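Local coordinates for DNA replication and repair protein RecF (PDB 5Z69) that binds ATP and DNA as an ABC-type ATPase and acts as a recombination mediator in the RecFOR pathway of DNA repair, switching conformation with ATP, at the interface of chains A and B. Residues are numbered along the deposited sequence; one frame, centred on the assembly and turned at random. Chains: chain A/B, DNA replication and repair protein RecF.

The interface of chains A and B. Residues chain A 253, 256; chain B 232, 277.
B:Leu232 places its two methyl branches against A:Arg253 and A:Lys256, and the contact shows how a short aliphatic side chain can pack against the long, partly greasy side chains of basic residues. The CD1 methyl of B:Leu232 lies 3.3 Å above the plane of the A:Arg253 guanidinium, over one face but shifted toward the rim. A:Arg253 CZ is 3.6 Å from B:Leu232 CD1. The arginine is extended from CG to NE (chi2 172°, chi3 169°), which carries the flat group from its helix across the leucine, the two side chains meeting nearly at right angles. The CD2 branch of B:Leu232 turns to the aliphatic stem of A:Lys256, whose CD lies 3.6 Å from it; the lysine is modelled no further than this carbon. A:Arg253 CG approaches B:Leu232 CD2 more loosely, at 4.1 Å. With an alanine in place of A:Arg253, the CD1 methyl of B:Leu232 would probably lose the flat surface that covers it, and the seam would lose packing there. Toward the polar rim, B:Lys277 bends at chi3 (-110°) and chi4 and brings its amine NZ to 3.9 Å from A:Arg253 NH1. If both groups are charged, their proximity is likely to be mildly unfavourable unless neighbouring anions or water offset it. The patch is small, hiding 119 Å² in all, and belongs to a larger contact between two copies of RecF that departs from exact two-fold symmetry; this pairing may or may not persist in solution. Chain A contributes the C-terminal part of helix 243-256, while chain B contributes the end of strand 227-232 and strand 275-280.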
ATOM      1  N   ARG A 253      -3.584 -15.997   5.011  1.00 40.58           N
ATOM      2  CA  ARG A 253      -2.351 -15.253   5.084  1.00 40.32           C
ATOM      3  C   ARG A 253      -1.536 -15.597   6.326  1.00 42.49           C
ATOM      4  O   ARG A 253      -0.323 -15.692   6.230  1.00 36.80           O
ATOM      5  CB  ARG A 253      -2.658 -13.760   5.007  1.00 35.35           C
ATOM      6  CG  ARG A 253      -3.240 -13.394   3.669  1.00 40.95           C
ATOM      7  CD  ARG A 253      -3.758 -11.977   3.584  1.00 40.82           C
ATOM      8  NE  ARG A 253      -4.044 -11.662   2.190  1.00 44.66           N
ATOM      9  CZ  ARG A 253      -3.710 -10.528   1.590  1.00 51.71           C
ATOM     10  NH1 ARG A 253      -3.099  -9.570   2.277  1.00 45.20           N
ATOM     11  NH2 ARG A 253      -4.001 -10.351   0.304  1.00 48.31           N
ATOM     12  N   LYS A 256       0.194 -18.959   5.707  1.00 48.42           N
ATOM     13  CA  LYS A 256       1.301 -18.818   4.759  1.00 44.74           C
ATOM     14  C   LYS A 256       2.477 -18.033   5.326  1.00 52.54           C
ATOM     15  O   LYS A 256       3.548 -17.977   4.715  1.00 41.22           O
ATOM     16  CB  LYS A 256       0.808 -18.144   3.477  1.00 54.51           C
ATOM     17  CG  LYS A 256      -0.089 -19.030   2.629  1.00 63.54           C
ATOM     18  CD  LYS A 256      -1.058 -18.220   1.778  1.00 70.30           C
TER
ATOM     19  N   LEU B 232       0.627 -16.196  -2.086  1.00 36.00           N
ATOM     20  CA  LEU B 232      -0.705 -16.395  -1.553  1.00 41.81           C
ATOM     21  C   LEU B 232      -1.518 -17.163  -2.580  1.00 37.98           C
ATOM     22  O   LEU B 232      -2.241 -16.569  -3.385  1.00 35.71           O
ATOM     23  CB  LEU B 232      -1.368 -15.057  -1.218  1.00 39.58           C
ATOM     24  CG  LEU B 232      -0.640 -14.098  -0.273  1.00 52.14           C
ATOM     25  CD1 LEU B 232      -1.461 -12.819  -0.083  1.00 50.75           C
ATOM     26  CD2 LEU B 232      -0.386 -14.758   1.068  1.00 51.77           C
ATOM     27  N   LYS B 277       3.372 -11.411  -1.933  1.00 37.16           N
ATOM     28  CA  LYS B 277       3.889 -10.286  -1.188  1.00 32.05           C
ATOM     29  C   LYS B 277       5.374 -10.159  -1.357  1.00 34.19           C
ATOM     30  O   LYS B 277       6.099 -11.153  -1.320  1.00 36.24           O
ATOM     31  CB  LYS B 277       3.583 -10.429   0.305  1.00 32.61           C
ATOM     32  CG  LYS B 277       2.159 -10.098   0.684  1.00 37.38           C
ATOM     33  CD  LYS B 277       2.021  -9.995   2.199  1.00 43.01           C
ATOM     34  CE  LYS B 277       1.223 -11.144   2.748  1.00 51.66           C
ATOM     35  NZ  LYS B 277       0.316 -10.705   3.847  1.00 45.73           N
TER